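Side-chain contacts in fiber (Human adenovirus 35, PDB 2QLK), which forms the trimeric head (knob) domain of the viral fibre, which attaches the virus to host cells through the receptor CD46: residues 165-170 / 175-180; 87-90 / 94-97; 156-161 / 189-194. One frame throughout, in Å; residues are numbered along the deposited sequence.

Contact 1 of 3, residues 165-170 / 175-180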
# COMPACT_ATOMS: atom_id res chain seq x y z
N MET A 165 2.11 3.11 15.18
CA MET A 165 1.29 3.93 16.07
C MET A 165 1.75 5.36 15.97
O MET A 165 2.95 5.66 16.12
CB MET A 165 1.40 3.43 17.51
CG MET A 165 0.44 4.11 18.46
SD MET A 165 0.71 3.65 20.18
CE MET A 165 1.42 5.20 20.84
N LEU A 166 0.81 6.26 15.69
CA LEU A 166 1.16 7.66 15.52
C LEU A 166 0.86 8.48 16.77
O LEU A 166 -0.23 8.40 17.33
CB LEU A 166 0.41 8.24 14.31
CG LEU A 166 0.63 7.45 13.01
CD1 LEU A 166 -0.45 7.84 12.01
CD2 LEU A 166 2.05 7.67 12.44
N ASN A 167 1.85 9.26 17.21
CA ASN A 167 1.69 10.11 18.40
C ASN A 167 1.09 9.30 19.56
O ASN A 167 1.69 8.34 20.03
CB ASN A 167 0.80 11.33 18.05
CG ASN A 167 1.40 12.19 16.96
OD1 ASN A 167 2.63 12.20 16.75
ND2 ASN A 167 0.56 12.93 16.24
N SER A 168 -0.09 9.68 20.04
CA SER A 168 -0.73 8.94 21.14
C SER A 168 -0.01 8.95 22.51
O SER A 168 -0.51 9.55 23.47
CB SER A 168 -0.97 7.49 20.73
OG SER A 168 -1.37 6.71 21.85
N ARG A 169 1.13 8.27 22.61
CA ARG A 169 1.87 8.23 23.88
C ARG A 169 3.17 9.03 23.84
O ARG A 169 4.19 8.54 23.35
CB ARG A 169 2.21 6.78 24.26
CG ARG A 169 1.12 5.74 24.01
CD ARG A 169 -0.10 5.90 24.89
NE ARG A 169 -0.94 7.01 24.46
CZ ARG A 169 -2.20 7.19 24.86
NH1 ARG A 169 -2.77 6.33 25.69
NH2 ARG A 169 -2.89 8.23 24.41
N MET A 170 3.16 10.26 24.35
CA MET A 170 4.37 11.09 24.37
C MET A 170 5.24 10.72 25.57
O MET A 170 5.11 11.30 26.64
CB MET A 170 4.02 12.59 24.42
CG MET A 170 3.05 13.01 25.51
SD MET A 170 2.92 14.80 25.62
CE MET A 170 1.94 15.18 24.17
N VAL A 175 8.32 16.05 23.76
CA VAL A 175 7.98 15.21 22.60
C VAL A 175 6.76 15.85 21.91
O VAL A 175 5.68 15.88 22.47
CB VAL A 175 7.58 13.77 23.04
CG1 VAL A 175 7.15 12.97 21.82
CG2 VAL A 175 8.73 13.08 23.74
N ALA A 176 6.95 16.36 20.70
CA ALA A 176 5.86 16.98 19.96
C ALA A 176 5.15 15.97 19.04
O ALA A 176 3.99 16.17 18.68
CB ALA A 176 6.39 18.12 19.13
N TYR A 177 5.87 14.91 18.65
CA TYR A 177 5.33 13.87 17.75
C TYR A 177 5.96 12.52 18.05
O TYR A 177 7.03 12.45 18.63
CB TYR A 177 5.63 14.23 16.30
CG TYR A 177 5.17 15.59 15.92
CD1 TYR A 177 3.83 15.83 15.64
CD2 TYR A 177 6.05 16.67 15.88
CE1 TYR A 177 3.38 17.11 15.32
CE2 TYR A 177 5.62 17.95 15.57
CZ TYR A 177 4.28 18.16 15.29
OH TYR A 177 3.83 19.42 14.97
N ALA A 178 5.28 11.44 17.65
CA ALA A 178 5.80 10.10 17.86
C ALA A 178 5.35 9.15 16.74
O ALA A 178 4.23 9.24 16.24
CB ALA A 178 5.35 9.55 19.23
N ILE A 179 6.25 8.25 16.36
CA ILE A 179 6.01 7.23 15.36
C ILE A 179 6.67 5.99 15.95
O ILE A 179 7.88 5.98 16.21
CB ILE A 179 6.70 7.55 14.03
CG1 ILE A 179 6.15 8.86 13.47
CG2 ILE A 179 6.48 6.39 13.03
CD1 ILE A 179 6.69 9.21 12.08
N GLN A 180 5.85 4.97 16.20
CA GLN A 180 6.31 3.71 16.75
C GLN A 180 6.04 2.57 15.76
O GLN A 180 4.91 2.42 15.29
CB GLN A 180 5.59 3.38 18.05
CG GLN A 180 6.13 2.13 18.72
CD GLN A 180 5.40 1.78 20.01
OE1 GLN A 180 4.34 1.15 20.00
NE2 GLN A 180 5.97 2.19 21.13
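The side chain of Asn167 stands in for a backbone carbonyl just beyond the end of strand 157-166: its amide oxygen OD1 accepts the backbone N-H of Ala178 at 2.9 Å, in the amide plane and nearly straight at 162°. The oxygen gets there because CG lies anti to the residue's own carbonyl carbon (chi1 -61°), which swings the amide back toward 175-180 although CB sets out away from it. The same oxygen lies at the edge of the Tyr177 ring, near its plane, 3.7 Å from Tyr177 CB. At the other end of the amide, ND2 is held by the carbonyls of Pro125 and Tyr130, so both polar ends of this buried group are used; asparagine, a donor and an acceptor on a short stem, suits such a place. The backbone N of Asn167 gives a short bond, 2.6 Å, to the carbonyl O of Ala178, approaching from above the carbonyl plane. Asn167 thus grips Ala178 twice, and the small methyl of Ala178 lets the turning chain come close, CB lying 3.8 Å from Asn167 CA. Before this point the pairing is regular: Met165 and Gln180 exchange two backbone bonds as an antiparallel hydrogen-bonded pair. The next pair, Leu166 and Ile179, is non-hydrogen-bonded and turns its side chains to the opposite face, where both meet Tyr207 of strand 203-208. Beyond Asn167 the two chain segments part, and Met170 CB meets Val175 CB at 4.0 Å, an apolar touch on the way into the connecting turn. On its far side the second strand carries a classic beta bulge, Ala176 and Tyr177 both facing Phe88. Regular pairing finished by an asparagine side chain closes a beta hairpin of the antiparallel sheet in the adenovirus fibre knob.

Contact 2 of 3, residues 87-90 / 94-97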
# COMPACT_ATOMS: atom_id res chain seq x y z
N TYR A 87 10.69 9.51 18.58
CA TYR A 87 10.05 10.64 19.24
C TYR A 87 10.63 11.91 18.61
O TYR A 87 11.84 12.00 18.40
CB TYR A 87 10.31 10.62 20.74
CG TYR A 87 9.75 9.40 21.46
CD1 TYR A 87 8.38 9.18 21.55
CD2 TYR A 87 10.60 8.48 22.07
CE1 TYR A 87 7.87 8.06 22.24
CE2 TYR A 87 10.10 7.36 22.76
CZ TYR A 87 8.74 7.16 22.84
OH TYR A 87 8.24 6.08 23.54
N PHE A 88 9.76 12.86 18.30
CA PHE A 88 10.17 14.11 17.65
C PHE A 88 9.79 15.34 18.45
O PHE A 88 8.82 15.34 19.20
CB PHE A 88 9.51 14.23 16.29
CG PHE A 88 9.84 13.11 15.35
CD1 PHE A 88 9.07 11.95 15.36
CD2 PHE A 88 10.92 13.22 14.46
CE1 PHE A 88 9.37 10.89 14.49
CE2 PHE A 88 11.23 12.19 13.60
CZ PHE A 88 10.45 11.02 13.61
N ASP A 89 10.56 16.41 18.27
CA ASP A 89 10.27 17.66 18.95
C ASP A 89 9.39 18.51 18.04
O ASP A 89 9.05 18.10 16.92
CB ASP A 89 11.56 18.41 19.32
CG ASP A 89 12.39 18.79 18.12
OD1 ASP A 89 11.86 19.46 17.20
OD2 ASP A 89 13.59 18.44 18.09
N SER A 90 9.01 19.69 18.53
CA SER A 90 8.14 20.63 17.84
C SER A 90 8.62 20.99 16.44
O SER A 90 7.82 21.23 15.54
CB SER A 90 7.98 21.90 18.68
OG SER A 90 7.10 22.82 18.07
N LEU A 94 14.29 14.37 15.28
CA LEU A 94 14.32 13.15 16.06
C LEU A 94 15.06 13.31 17.39
O LEU A 94 16.21 13.75 17.43
CB LEU A 94 14.98 12.03 15.24
CG LEU A 94 15.18 10.70 15.97
CD1 LEU A 94 13.82 10.10 16.37
CD2 LEU A 94 15.94 9.76 15.07
N LEU A 95 14.38 12.98 18.47
CA LEU A 95 14.98 13.04 19.79
C LEU A 95 15.67 11.69 19.99
O LEU A 95 15.10 10.76 20.58
CB LEU A 95 13.88 13.24 20.82
CG LEU A 95 13.14 14.58 20.76
CD1 LEU A 95 12.04 14.61 21.83
CD2 LEU A 95 14.15 15.72 20.98
N THR A 96 16.91 11.60 19.50
CA THR A 96 17.69 10.36 19.55
C THR A 96 17.96 9.71 20.90
O THR A 96 18.08 8.48 20.98
CB THR A 96 19.06 10.52 18.84
OG1 THR A 96 19.84 11.51 19.52
CG2 THR A 96 18.87 10.93 17.39
N GLU A 97 18.06 10.49 21.96
CA GLU A 97 18.31 9.91 23.26
C GLU A 97 17.13 9.08 23.76
O GLU A 97 17.32 8.05 24.39
CB GLU A 97 18.63 10.99 24.28
CG GLU A 97 19.96 11.71 24.06
CD GLU A 97 20.04 13.01 24.85
OE1 GLU A 97 19.30 13.14 25.85
OE2 GLU A 97 20.84 13.89 24.46
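Leu95 and Leu94 lie against the end of strand 79-88, and both close in on the carbonyl oxygen of Tyr87. Tyr87 O accepts the N-H of Leu95 at 2.7 Å, nearly straight at 172°, with the donor tilted a little from the carbonyl plane. Both leucines also bring hydrocarbon against this oxygen: Leu94 CD1 comes to 3.4 Å from Tyr87 O, and Leu95 CB is equally near it. Leu95 directs its CB toward the strand, and its CG, anti to the carbonyl carbon (chi1 -67°), carries the branch along the backbone past Tyr87. One methyl, CD1, reaches Phe88 C, while the other, CD2, lies 4.0 Å from Asp89 OD2, a van der Waals contact of a methyl with the carboxylate. Tyr87 itself offers its CB to Leu95 CB, whereas its ring leads off from the loop. The chain doubles back here from 79-88 by a short connection to 94-97, making a single beta bridge, Phe88 with Leu94, rather than a second strand; Leu95 is the centre of an inverse gamma turn, so the chain bends at this residue. Asp89 OD1 receives weak bonds from the N-H groups of Ser91, Gly92 and Asn93, a fitting use of a short acid side chain where the intervening turn presents several amides. Leu94, with CG anti to its N (chi1 176°), sends CD1 against the backbone of Tyr87 and keeps CB for Phe88: ring atom CE2 lies 4.1 Å from it. The two side chains meet at a slant. The Phe88 side chain also packs on Tyr177 and Ile179 of strand 177-186.

Contact 3 of 3, residues 156-161 / 189-194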
# COMPACT_ATOMS: atom_id res chain seq x y z
N SER A 156 11.35 -19.42 2.06
CA SER A 156 9.92 -19.31 2.21
C SER A 156 9.59 -18.01 2.96
O SER A 156 10.44 -17.44 3.65
CB SER A 156 9.36 -20.53 2.94
OG SER A 156 9.95 -20.71 4.20
N LEU A 157 8.36 -17.56 2.79
CA LEU A 157 7.88 -16.34 3.40
C LEU A 157 7.07 -16.52 4.65
O LEU A 157 6.10 -17.30 4.70
CB LEU A 157 7.04 -15.55 2.40
CG LEU A 157 7.78 -15.02 1.17
CD1 LEU A 157 6.84 -14.19 0.31
CD2 LEU A 157 8.96 -14.17 1.63
N PHE A 158 7.46 -15.81 5.69
CA PHE A 158 6.70 -15.85 6.92
C PHE A 158 6.06 -14.47 7.05
O PHE A 158 6.75 -13.46 6.99
CB PHE A 158 7.61 -16.12 8.12
CG PHE A 158 7.92 -17.58 8.34
CD1 PHE A 158 8.72 -18.28 7.45
CD2 PHE A 158 7.43 -18.24 9.47
CE1 PHE A 158 9.03 -19.63 7.68
CE2 PHE A 158 7.74 -19.59 9.72
CZ PHE A 158 8.55 -20.29 8.82
N PRO A 159 4.73 -14.42 7.23
CA PRO A 159 4.13 -13.10 7.37
C PRO A 159 4.46 -12.50 8.75
O PRO A 159 4.60 -13.22 9.75
CB PRO A 159 2.62 -13.37 7.19
CG PRO A 159 2.48 -14.77 7.73
CD PRO A 159 3.69 -15.46 7.15
N LEU A 160 4.60 -11.19 8.76
CA LEU A 160 4.90 -10.44 9.98
C LEU A 160 3.80 -9.41 10.10
O LEU A 160 3.46 -8.73 9.13
CB LEU A 160 6.26 -9.72 9.87
CG LEU A 160 7.53 -10.58 9.74
CD1 LEU A 160 8.80 -9.67 9.62
CD2 LEU A 160 7.65 -11.47 10.98
N ASN A 161 3.19 -9.35 11.28
CA ASN A 161 2.15 -8.37 11.48
C ASN A 161 2.91 -7.12 11.78
O ASN A 161 3.88 -7.15 12.54
CB ASN A 161 1.30 -8.74 12.69
CG ASN A 161 0.69 -10.11 12.56
OD1 ASN A 161 -0.19 -10.34 11.73
ND2 ASN A 161 1.17 -11.05 13.37
N GLU A 189 5.86 -22.77 13.47
CA GLU A 189 7.22 -23.29 13.47
C GLU A 189 8.19 -22.11 13.44
O GLU A 189 7.80 -20.99 13.11
CB GLU A 189 7.45 -24.18 12.24
CG GLU A 189 8.85 -24.78 12.14
CD GLU A 189 9.16 -25.80 13.24
OE1 GLU A 189 8.46 -26.83 13.30
OE2 GLU A 189 10.09 -25.56 14.04
N SER A 190 9.44 -22.36 13.81
CA SER A 190 10.43 -21.30 13.81
C SER A 190 10.95 -21.11 12.38
O SER A 190 11.30 -22.08 11.70
CB SER A 190 11.59 -21.64 14.76
OG SER A 190 12.25 -22.82 14.35
N PRO A 191 11.00 -19.86 11.91
CA PRO A 191 11.50 -19.69 10.54
C PRO A 191 12.96 -20.09 10.33
O PRO A 191 13.33 -20.51 9.24
CB PRO A 191 11.22 -18.21 10.24
CG PRO A 191 11.06 -17.57 11.56
CD PRO A 191 10.41 -18.62 12.43
N GLU A 192 13.80 -19.96 11.36
CA GLU A 192 15.20 -20.33 11.21
C GLU A 192 15.68 -21.26 12.33
O GLU A 192 15.16 -21.23 13.44
CB GLU A 192 16.09 -19.09 11.19
CG GLU A 192 15.75 -18.09 10.11
CD GLU A 192 16.51 -18.30 8.81
OE1 GLU A 192 17.33 -19.26 8.73
OE2 GLU A 192 16.30 -17.50 7.88
N SER A 193 16.69 -22.07 12.02
CA SER A 193 17.27 -22.98 13.00
C SER A 193 18.52 -22.35 13.60
O SER A 193 18.98 -22.74 14.66
CB SER A 193 17.63 -24.30 12.33
OG SER A 193 18.48 -24.08 11.22
N ASN A 194 19.08 -21.36 12.91
CA ASN A 194 20.26 -20.68 13.41
C ASN A 194 20.41 -19.27 12.87
O ASN A 194 19.63 -18.82 12.02
CB ASN A 194 21.52 -21.49 13.08
CG ASN A 194 22.70 -21.11 13.96
OD1 ASN A 194 23.83 -21.54 13.73
ND2 ASN A 194 22.43 -20.31 14.99
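The greater part of the buried surface comes from a CH-pi contact between Phe158 and Pro191. Pro191 CB sits 3.5 Å from the ring centroid and only 5° off the ring normal, so it stands almost exactly over the middle of one face; all six ring carbons are within 3.9 Å of it. Pro191 CA joins in toward the far end of the ring, 3.5 Å from Phe158 CZ. With CG anti to its carbonyl carbon (chi1 -83°), Phe158 holds its ring out from the strand to the loop. Proline suits the partner's place: its rigid ring offers slightly polarised C-H groups and has no N-H to satisfy.

The other kind of approach is to backbone oxygen. Glu189 O lies at the edge of the phenyl ring, near its plane, 3.7 Å from Phe158 CE2, where the ring hydrogens carry a slight positive charge.

Around this pair, Thr151 and Ala187 also touch Phe158, while Phe75 and Leu185 pack on Pro191. Glu192 makes polar bonds to Ser152 and Tyr149, but no hydrogen bond joins 156-161 to 189-194, so these two segments probably cohere mainly through dispersion and weak electrostatics.

In the fold
From the N terminus, contact 2 comes first: it closes a tight loop just after strand 79-88, and the chain has left it before either other contact begins. Contact 3 opens at the start of strand 157-166 and closes only in the loop beyond strand 177-186, so contact 1, which closes the turn between those two strands, is nested inside it. Contacts 1 and 2 touch, their centres about 10 Å apart, because strands 79-88 and 177-186 are neighbours in the four-stranded sheet. Contact 3 lies on the opposite side of the chain's centre, about 30 Å from contact 1 between centres, tying a loop to the other end of the same hairpin.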